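Putative glycosyl hydrolase (Bacteroides thetaiotaomicron VPI-5482, PDB 3K11) is a putative glycosyl hydrolase of family 88 that has an (alpha/alpha)6-type helical fold and probably cleaves glycosidic bonds, its substrate not being established. Local coordinates at residues G22-L27 against S424-Y429; L184-F189 against F233-D238; V376-A381 against Y388-N393. All coordinates share one frame; numbering follows the deposited sequence. Where two conformers were deposited one is given.

Contact 1 (22-27 with 424-429) joins segments near the two ends of the chain and encloses the other two along the sequence. Contacts 1 and 2 lie on opposite sides of the chain's centre, with contact centres about 41 Å apart. Contact 2 (184-189 with 233-238) sets a turn against a helix and pairs a polar cluster, partly exposed, with a buried phenyl face; no other subunit touches it. Contact 3 (376-381 with 388-393) lies nearer the middle, its centre about 17 Å from that of the chain, and ties two loops through one arginine and a backbone hydrogen bond. Contact 1 is more buried yet has one cross-segment hydrogen bond, and, like contact 3, it is covered by a neighbouring subunit.

Contact 1. Residues G22-L27 against S424-Y429; sequences GTYGDL and SAVQYY. With EDO (1,2-ethanediol), chain C; EDO (1,2-ethanediol), chain S.
Gly-25 and Val-426 mark the closest backbone approach, their CA atoms 5.8 Å apart, where an irregular loop passes the edge of strand 425-427. The backbone angles of Gly-25 would force any CB into the carbonyl oxygen of Tyr-24. The bare Gly-25 CA takes the CG2 branch of Val-426 at 3.6 Å. The side chain of Tyr-24 carries most of the rest. Its CG lies anti to the backbone N (chi1 -176°); the ring slides past Val-426 in the opposite direction and carries the OH to the strand. Tyr-24 OH accepts a hydrogen bond from Val-426 N at 3.2 Å, nearly straight at 168°. The same hydroxyl is bonded to Asp-383 of the second subunit, its stronger polar partner, so this phenol oxygen links the strand to that residue. Ala-425 CA lies at the ring edge, 3.6 Å from Tyr-24 OH, whereas Val-426 CG2 approaches Tyr-24 CZ obliquely at 4.0 Å. A 1,2-ethanediol, probably from the crystallisation liquor, puts C1 at another part of the ring edge, in plane. Tyr-20 stacks on the Tyr-24 ring. The loop leads into helix 29-45, and Gly-25 O receives hydrogen bonds from Gln-355 and His-359 of helix 347-362; strand 425-427 forms an antiparallel hairpin with 420-422, whose Met-421 touches Val-426.

Contact 2. Residues L184-F189 against F233-D238; sequences LADGTF and FLQFAD
Gln-235, on helix 222-240, reaches across to a type I beta turn, Leu-184 to Gly-187, that overlaps an Asx turn closed by Asp-186. Gln-235 CB lies 3.3 Å from Thr-188 OG1. CG sits anti to the carbonyl carbon, near both Thr-188 OG1 and Asp-186 OD2, and the chain runs extended beyond it. Gln-235 CD comes 3.6 Å from Asp-186 OD2, with amide and carboxylate meeting tip to tip, their planes stacked and 16° apart. Gln-235 OE1 is 3.6 Å from Asp-186 O. At the tip, Gln-235 NE2 donates twice: to Asp-186 O at 3.0 Å, from well above the carbonyl plane, and to Thr-188 OG1 at 2.9 Å, a more bent bond (134°). Two acceptors thus fix the rotation of the amide. Thr-188 OG1 is itself held, since it donates to Asp-186 OD1 at 2.6 Å; OD1 also receives Thr-188 N, closing the Asx turn, both from the same face of the carboxylate. The other oxygen, OD2, forms a salt bridge with Arg-239, one turn further along the helix, which would probably offset the carboxylate charge. Beyond this the contact becomes apolar. Phe-236 packs against helix 202-217 through Asp-203 and Met-204, and its CZ is 4.1 Å from Phe-189 CB. Over one face of the Phe-236 ring stands Thr-188 CG2, a CH-pi contact 3.7 Å from the centroid and 17° off the ring normal.

Contact 3. Residues V376-A381 against Y388-N393; sequences VGTGMA and YYRPVN
Two loops that flank the short helix 384-388 close on each other here, and Arg-390 from the second meets Gly-377 and Thr-378 of the first. Bends at chi2 and chi3 of Arg-390 (-50° and -59°) bring its NE to Thr-378. The guanidinium presents an edge to the opposing loop. Arg-390 NE donates to Thr-378 OG1 at 2.9 Å, with that oxygen in the guanidinium plane. Arg-390 NH2 donates to Gly-377 O, also at 2.9 Å, in the planes of both the guanidinium and the carbonyl. Two adjacent N-H groups therefore read a backbone oxygen and a hydroxyl along one edge. Thr-378 OG1 donates in turn to Val-376 O at 2.8 Å, which orients it to accept from NE. An alanine in place of Arg-390 would probably leave Gly-377 O and Thr-378 OG1 without these donors and the threonine side chain less firmly held. Within the family 88 helical fold these loops lie in the chain between helices 347-362 and 400-416, and the third subunit reaches them; Pro-18 of that subunit packs on Arg-390. A second tie is made by the backbone, with Val-376 N bonded to Pro-391 O at 2.9 Å (167°). Beside it the Val-376 side chain divides: CG2 lies 3.8 Å from Pro-391 CD, while CG1 is 3.9 Å from Asn-393 CB. Pro-391 CD also stands over one face of the guanidinium, toward its rim.

Contact 1. Residues G22-L27 against S424-Y429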
loop_
_atom_site.group_PDB
_atom_site.type_symbol
_atom_site.label_atom_id
_atom_site.label_comp_id
_atom_site.label_asym_id
_atom_site.label_seq_id
_atom_site.Cartn_x
_atom_site.Cartn_y
_atom_site.Cartn_z
ATOM N N GLY A 22 10.961 -0.495 -19.702
ATOM C CA GLY A 22 11.312 0.771 -20.331
ATOM C C GLY A 22 12.829 0.938 -20.364
ATOM O O GLY A 22 13.571 -0.019 -20.133
ATOM N N THR A 23 13.305 2.148 -20.640
ATOM C CA THR A 23 14.748 2.390 -20.663
ATOM C C THR A 23 15.226 2.746 -19.247
ATOM O O THR A 23 14.438 3.194 -18.415
ATOM C CB THR A 23 15.123 3.506 -21.648
ATOM O OG1 THR A 23 14.362 4.672 -21.351
ATOM C CG2 THR A 23 14.850 3.075 -23.100
ATOM N N TYR A 24 16.505 2.491 -18.976
ATOM C CA TYR A 24 17.113 2.752 -17.675
ATOM C C TYR A 24 18.568 3.140 -17.917
ATOM O O TYR A 24 19.160 2.743 -18.890
ATOM C CB TYR A 24 17.081 1.490 -16.778
ATOM C CG TYR A 24 17.620 1.765 -15.384
ATOM C CD1 TYR A 24 16.795 2.289 -14.384
ATOM C CD2 TYR A 24 18.970 1.598 -15.091
ATOM C CE1 TYR A 24 17.320 2.616 -13.151
ATOM C CE2 TYR A 24 19.486 1.897 -13.827
ATOM C CZ TYR A 24 18.661 2.434 -12.880
ATOM O OH TYR A 24 19.149 2.756 -11.653
ATOM N N GLY A 25 19.118 3.992 -17.057
ATOM C CA GLY A 25 20.552 4.223 -17.065
ATOM C C GLY A 25 20.944 5.560 -17.655
ATOM O O GLY A 25 20.274 6.578 -17.464
ATOM N N ASP A 26 22.036 5.517 -18.386
ATOM C CA ASP A 26 22.607 6.710 -18.990
ATOM C C ASP A 26 21.595 7.468 -19.829
ATOM O O ASP A 26 20.751 6.871 -20.501
ATOM C CB ASP A 26 23.777 6.336 -19.899
ATOM C CG ASP A 26 25.011 5.823 -19.135
ATOM O OD1 ASP A 26 25.204 6.121 -17.947
ATOM O OD2 ASP A 26 25.813 5.120 -19.782
ATOM N N LEU A 27 21.727 8.794 -19.788
ATOM C CA LEU A 27 20.907 9.715 -20.516
ATOM C C LEU A 27 21.846 10.867 -20.918
ATOM O O LEU A 27 22.582 11.378 -20.065
ATOM C CB LEU A 27 19.827 10.194 -19.570
ATOM C CG LEU A 27 18.769 11.153 -20.075
ATOM C CD1 LEU A 27 18.018 10.460 -21.226
ATOM C CD2 LEU A 27 17.837 11.572 -18.868
ATOM N N SER A 424 25.494 -0.775 -11.493
ATOM C CA SER A 424 24.283 -0.967 -12.272
ATOM C C SER A 424 23.164 -0.014 -11.905
ATOM O O SER A 424 22.041 -0.185 -12.391
ATOM C CB SER A 424 23.766 -2.424 -12.155
ATOM O OG SER A 424 24.728 -3.372 -12.576
ATOM N N ALA A 425 23.454 0.970 -11.051
ATOM C CA ALA A 425 22.470 1.991 -10.621
ATOM C C ALA A 425 22.935 3.379 -11.076
ATOM O O ALA A 425 24.115 3.689 -11.016
ATOM C CB ALA A 425 22.333 1.987 -9.067
ATOM N N VAL A 426 21.984 4.230 -11.462
ATOM C CA VAL A 426 22.283 5.623 -11.751
ATOM C C VAL A 426 22.678 6.318 -10.458
ATOM O O VAL A 426 21.946 6.240 -9.467
ATOM C CB VAL A 426 21.062 6.319 -12.358
ATOM C CG1 VAL A 426 21.286 7.833 -12.449
ATOM C CG2 VAL A 426 20.703 5.712 -13.736
ATOM N N GLN A 427 23.868 6.944 -10.435
ATOM C CA GLN A 427 24.300 7.753 -9.308
ATOM C C GLN A 427 24.686 9.136 -9.754
ATOM O O GLN A 427 25.285 9.306 -10.807
ATOM C CB GLN A 427 25.454 7.082 -8.565
ATOM C CG GLN A 427 25.034 5.814 -7.812
ATOM C CD GLN A 427 24.253 6.092 -6.521
ATOM O OE1 GLN A 427 24.309 7.199 -5.989
ATOM N NE2 GLN A 427 23.608 5.056 -5.955
ATOM N N TYR A 428 24.326 10.136 -8.949
ATOM C CA TYR A 428 24.653 11.528 -9.249
ATOM C C TYR A 428 25.926 11.970 -8.568
ATOM O O TYR A 428 26.052 11.829 -7.350
ATOM C CB TYR A 428 23.471 12.457 -8.914
ATOM C CG TYR A 428 22.590 12.684 -10.117
ATOM C CD1 TYR A 428 21.955 11.621 -10.755
ATOM C CD2 TYR A 428 22.427 13.945 -10.665
ATOM C CE1 TYR A 428 21.196 11.819 -11.903
ATOM C CE2 TYR A 428 21.663 14.152 -11.797
ATOM C CZ TYR A 428 21.051 13.067 -12.446
ATOM O OH TYR A 428 20.268 13.254 -13.596
ATOM N N TYR A 429 26.834 12.564 -9.340
ATOM C CA TYR A 429 28.119 13.052 -8.824
ATOM C C TYR A 429 28.239 14.537 -9.170
ATOM O O TYR A 429 27.899 14.944 -10.249
ATOM C CB TYR A 429 29.299 12.247 -9.415
ATOM C CG TYR A 429 29.210 10.797 -8.998
ATOM C CD1 TYR A 429 29.615 10.397 -7.727
ATOM C CD2 TYR A 429 28.667 9.848 -9.833
ATOM C CE1 TYR A 429 29.478 9.094 -7.309
ATOM C CE2 TYR A 429 28.529 8.538 -9.416
ATOM C CZ TYR A 429 28.915 8.167 -8.151
ATOM O OH TYR A 429 28.760 6.858 -7.726
HETATM C C1 EDO C . 12.681 1.181 -16.531
HETATM O O1 EDO C . 12.099 2.049 -17.516
HETATM C C2 EDO C . 11.596 0.364 -15.889
HETATM O O2 EDO C . 10.984 -0.587 -16.806
HETATM C C1 EDO S . 21.355 -0.092 -17.707
HETATM O O1 EDO S . 21.508 -1.325 -16.948
HETATM C C2 EDO S . 20.984 -0.319 -19.175
HETATM O O2 EDO S . 19.593 -0.671 -19.361
#

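Contact 2. Residues L184-F189 against F233-D238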
loop_
_atom_site.group_PDB
_atom_site.type_symbol
_atom_site.label_atom_id
_atom_site.label_comp_id
_atom_site.label_asym_id
_atom_site.label_seq_id
_atom_site.Cartn_x
_atom_site.Cartn_y
_atom_site.Cartn_z
ATOM N N LEU A 184 -13.040 32.321 -0.951
ATOM C CA LEU A 184 -13.569 32.071 0.387
ATOM C C LEU A 184 -13.537 33.362 1.186
ATOM O O LEU A 184 -12.958 34.354 0.735
ATOM C CB LEU A 184 -12.722 31.014 1.123
ATOM C CG LEU A 184 -12.632 29.572 0.598
ATOM C CD1 LEU A 184 -11.843 28.678 1.568
ATOM C CD2 LEU A 184 -14.008 28.988 0.299
ATOM N N ALA A 185 -14.135 33.369 2.379
ATOM C CA ALA A 185 -14.160 34.581 3.215
ATOM C C ALA A 185 -12.746 35.100 3.505
ATOM O O ALA A 185 -12.502 36.327 3.523
ATOM C CB ALA A 185 -14.919 34.323 4.528
ATOM N N ASP A 186 -11.813 34.173 3.677
ATOM C CA ASP A 186 -10.440 34.513 3.971
ATOM C C ASP A 186 -9.610 34.869 2.746
ATOM O O ASP A 186 -8.412 35.095 2.869
ATOM C CB ASP A 186 -9.779 33.414 4.758
ATOM C CG ASP A 186 -9.460 32.199 3.933
ATOM O OD1 ASP A 186 -9.784 32.119 2.731
ATOM O OD2 ASP A 186 -8.874 31.298 4.531
ATOM N N GLY A 187 -10.232 34.928 1.576
ATOM C CA GLY A 187 -9.546 35.407 0.369
ATOM C C GLY A 187 -9.017 34.289 -0.506
ATOM O O GLY A 187 -8.568 34.545 -1.606
ATOM N N THR A 188 -9.006 33.057 -0.025
ATOM C CA THR A 188 -8.483 31.925 -0.813
ATOM C C THR A 188 -9.277 31.714 -2.116
ATOM O O THR A 188 -10.502 31.670 -2.110
ATOM C CB THR A 188 -8.501 30.592 -0.029
ATOM O OG1 THR A 188 -8.033 30.772 1.316
ATOM C CG2 THR A 188 -7.711 29.485 -0.803
ATOM N N PHE A 189 -8.574 31.649 -3.241
ATOM C CA PHE A 189 -9.252 31.374 -4.525
ATOM C C PHE A 189 -10.083 30.091 -4.378
ATOM O O PHE A 189 -9.551 29.081 -3.976
ATOM C CB PHE A 189 -8.249 31.186 -5.657
ATOM C CG PHE A 189 -7.429 32.422 -5.981
ATOM C CD1 PHE A 189 -8.038 33.628 -6.231
ATOM C CD2 PHE A 189 -6.043 32.327 -6.128
ATOM C CE1 PHE A 189 -7.265 34.751 -6.581
ATOM C CE2 PHE A 189 -5.294 33.447 -6.484
ATOM C CZ PHE A 189 -5.902 34.627 -6.690
ATOM N N PHE A 233 -0.882 30.550 -0.977
ATOM C CA PHE A 233 -0.187 29.250 -0.837
ATOM C C PHE A 233 -0.486 28.625 0.508
ATOM O O PHE A 233 -0.838 27.459 0.601
ATOM C CB PHE A 233 1.315 29.412 -1.020
ATOM C CG PHE A 233 2.058 28.096 -1.094
ATOM C CD1 PHE A 233 2.488 27.432 0.069
ATOM C CD2 PHE A 233 2.349 27.520 -2.309
ATOM C CE1 PHE A 233 3.139 26.219 -0.005
ATOM C CE2 PHE A 233 3.015 26.232 -2.367
ATOM C CZ PHE A 233 3.385 25.614 -1.238
ATOM N N LEU A 234 -0.338 29.403 1.575
ATOM C CA LEU A 234 -0.436 28.821 2.902
ATOM C C LEU A 234 -1.877 28.531 3.302
ATOM O O LEU A 234 -2.162 27.560 4.028
ATOM C CB LEU A 234 0.223 29.763 3.897
ATOM C CG LEU A 234 1.735 30.019 3.790
ATOM C CD1 LEU A 234 2.114 31.087 4.804
ATOM C CD2 LEU A 234 2.586 28.714 3.998
ATOM N N GLN A 235 -2.804 29.324 2.804
ATOM C CA GLN A 235 -4.249 29.091 3.100
ATOM C C GLN A 235 -4.763 27.838 2.400
ATOM O O GLN A 235 -5.618 27.124 2.935
ATOM C CB GLN A 235 -5.064 30.356 2.754
ATOM C CG GLN A 235 -4.885 31.435 3.820
ATOM C CD GLN A 235 -5.660 32.715 3.615
ATOM O OE1 GLN A 235 -5.534 33.623 4.449
ATOM N NE2 GLN A 235 -6.434 32.827 2.531
ATOM N N PHE A 236 -4.299 27.594 1.159
ATOM C CA PHE A 236 -4.550 26.326 0.478
ATOM C C PHE A 236 -3.868 25.192 1.251
ATOM O O PHE A 236 -4.476 24.182 1.581
ATOM C CB PHE A 236 -3.985 26.297 -0.960
ATOM C CG PHE A 236 -4.908 26.847 -2.021
ATOM C CD1 PHE A 236 -5.870 26.057 -2.583
ATOM C CD2 PHE A 236 -4.752 28.124 -2.523
ATOM C CE1 PHE A 236 -6.711 26.535 -3.587
ATOM C CE2 PHE A 236 -5.617 28.608 -3.531
ATOM C CZ PHE A 236 -6.586 27.810 -4.046
ATOM N N ALA A 237 -2.574 25.318 1.479
ATOM C CA ALA A 237 -1.824 24.171 2.057
ATOM C C ALA A 237 -2.325 23.765 3.437
ATOM O O ALA A 237 -2.363 22.585 3.712
ATOM C CB ALA A 237 -0.282 24.431 2.043
ATOM N N ASP A 238 -2.734 24.734 4.265
ATOM C CA ASP A 238 -3.287 24.454 5.610
ATOM C C ASP A 238 -4.365 23.405 5.528
ATOM O O ASP A 238 -4.367 22.401 6.267
ATOM C CB ASP A 238 -3.908 25.720 6.215
ATOM C CG ASP A 238 -4.463 25.495 7.624
ATOM O OD1 ASP A 238 -3.682 24.969 8.451
ATOM O OD2 ASP A 238 -5.662 25.803 7.862
#

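Contact 3. Residues V376-A381 against Y388-N393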
loop_
_atom_site.group_PDB
_atom_site.type_symbol
_atom_site.label_atom_id
_atom_site.label_comp_id
_atom_site.label_asym_id
_atom_site.label_seq_id
_atom_site.Cartn_x
_atom_site.Cartn_y
_atom_site.Cartn_z
ATOM N N VAL A 376 -7.164 12.669 -19.301
ATOM C CA VAL A 376 -7.930 13.770 -19.890
ATOM C C VAL A 376 -8.413 14.775 -18.824
ATOM O O VAL A 376 -8.204 14.581 -17.634
ATOM C CB VAL A 376 -9.141 13.228 -20.703
ATOM C CG1 VAL A 376 -8.631 12.370 -21.899
ATOM C CG2 VAL A 376 -10.131 12.496 -19.767
ATOM N N GLY A 377 -9.055 15.859 -19.254
ATOM C CA GLY A 377 -9.551 16.861 -18.302
ATOM C C GLY A 377 -10.385 16.137 -17.263
ATOM O O GLY A 377 -11.194 15.279 -17.621
ATOM N N THR A 378 -10.180 16.480 -15.999
ATOM C CA THR A 378 -10.730 15.698 -14.839
ATOM C C THR A 378 -11.129 16.659 -13.710
ATOM O O THR A 378 -10.316 17.494 -13.258
ATOM C CB THR A 378 -9.676 14.692 -14.356
ATOM O OG1 THR A 378 -9.523 13.686 -15.357
ATOM C CG2 THR A 378 -10.075 14.034 -13.008
ATOM N N GLY A 379 -12.387 16.559 -13.291
ATOM C CA GLY A 379 -12.941 17.346 -12.206
ATOM C C GLY A 379 -12.777 16.635 -10.861
ATOM O O GLY A 379 -11.884 15.796 -10.686
HETATM N N MSE A 380 -13.670 16.943 -9.929
HETATM C CA MSE A 380 -13.553 16.488 -8.534
HETATM C C MSE A 380 -14.570 15.436 -8.194
HETATM O O MSE A 380 -15.754 15.586 -8.485
HETATM C CB MSE A 380 -13.765 17.682 -7.601
HETATM C CG MSE A 380 -13.534 17.358 -6.105
HETATM SE SE MSE A 380 -13.806 18.873 -4.995
HETATM C CE MSE A 380 -12.314 19.954 -5.796
ATOM N N ALA A 381 -14.131 14.370 -7.554
ATOM C CA ALA A 381 -15.036 13.329 -7.107
ATOM C C ALA A 381 -14.773 13.031 -5.614
ATOM O O ALA A 381 -13.685 13.362 -5.060
ATOM C CB ALA A 381 -14.833 12.024 -7.938
ATOM N N TYR A 388 -9.897 6.380 -10.891
ATOM C CA TYR A 388 -9.236 5.200 -11.481
ATOM C C TYR A 388 -9.535 5.044 -12.964
ATOM O O TYR A 388 -8.677 4.561 -13.705
ATOM C CB TYR A 388 -9.661 3.919 -10.769
ATOM C CG TYR A 388 -8.910 3.503 -9.540
ATOM C CD1 TYR A 388 -9.069 4.186 -8.338
ATOM C CD2 TYR A 388 -8.163 2.317 -9.522
ATOM C CE1 TYR A 388 -8.439 3.764 -7.189
ATOM C CE2 TYR A 388 -7.533 1.883 -8.366
ATOM C CZ TYR A 388 -7.676 2.591 -7.201
ATOM O OH TYR A 388 -7.099 2.134 -6.049
ATOM N N TYR A 389 -10.696 5.523 -13.406
ATOM C CA TYR A 389 -11.178 5.266 -14.761
ATOM C C TYR A 389 -11.150 6.481 -15.668
ATOM O O TYR A 389 -11.620 6.398 -16.795
ATOM C CB TYR A 389 -12.603 4.657 -14.742
ATOM C CG TYR A 389 -12.598 3.209 -14.416
ATOM C CD1 TYR A 389 -12.475 2.256 -15.436
ATOM C CD2 TYR A 389 -12.683 2.765 -13.094
ATOM C CE1 TYR A 389 -12.396 0.916 -15.148
ATOM C CE2 TYR A 389 -12.588 1.412 -12.782
ATOM C CZ TYR A 389 -12.469 0.488 -13.826
ATOM O OH TYR A 389 -12.461 -0.867 -13.572
ATOM N N ARG A 390 -10.504 7.547 -15.242
ATOM C CA ARG A 390 -10.365 8.722 -16.150
ATOM C C ARG A 390 -9.685 8.292 -17.428
ATOM O O ARG A 390 -8.612 7.680 -17.394
ATOM C CB ARG A 390 -9.565 9.835 -15.498
ATOM C CG ARG A 390 -10.211 10.487 -14.246
ATOM C CD ARG A 390 -11.631 10.923 -14.399
ATOM N NE ARG A 390 -11.816 11.912 -15.465
ATOM C CZ ARG A 390 -12.858 11.959 -16.302
ATOM N NH1 ARG A 390 -13.822 11.063 -16.254
ATOM N NH2 ARG A 390 -12.899 12.911 -17.226
ATOM N N PRO A 391 -10.296 8.576 -18.576
ATOM C CA PRO A 391 -9.633 8.229 -19.841
ATOM C C PRO A 391 -8.288 8.871 -20.066
ATOM O O PRO A 391 -8.028 9.931 -19.499
ATOM C CB PRO A 391 -10.598 8.779 -20.895
ATOM C CG PRO A 391 -11.943 8.709 -20.213
ATOM C CD PRO A 391 -11.650 9.126 -18.794
ATOM N N VAL A 392 -7.457 8.236 -20.904
ATOM C CA VAL A 392 -6.223 8.811 -21.403
ATOM C C VAL A 392 -6.372 9.018 -22.903
ATOM O O VAL A 392 -7.104 8.264 -23.569
ATOM C CB VAL A 392 -4.970 7.945 -21.109
ATOM C CG1 VAL A 392 -4.718 7.853 -19.553
ATOM C CG2 VAL A 392 -5.029 6.559 -21.806
ATOM N N ASN A 393 -5.712 10.056 -23.427
ATOM C CA ASN A 393 -5.787 10.327 -24.841
ATOM C C ASN A 393 -4.596 11.165 -25.269
ATOM O O ASN A 393 -4.188 12.051 -24.534
ATOM C CB ASN A 393 -7.079 11.071 -25.189
ATOM C CG ASN A 393 -7.368 11.025 -26.661
ATOM O OD1 ASN A 393 -6.885 11.861 -27.402
ATOM N ND2 ASN A 393 -8.043 9.964 -27.112
#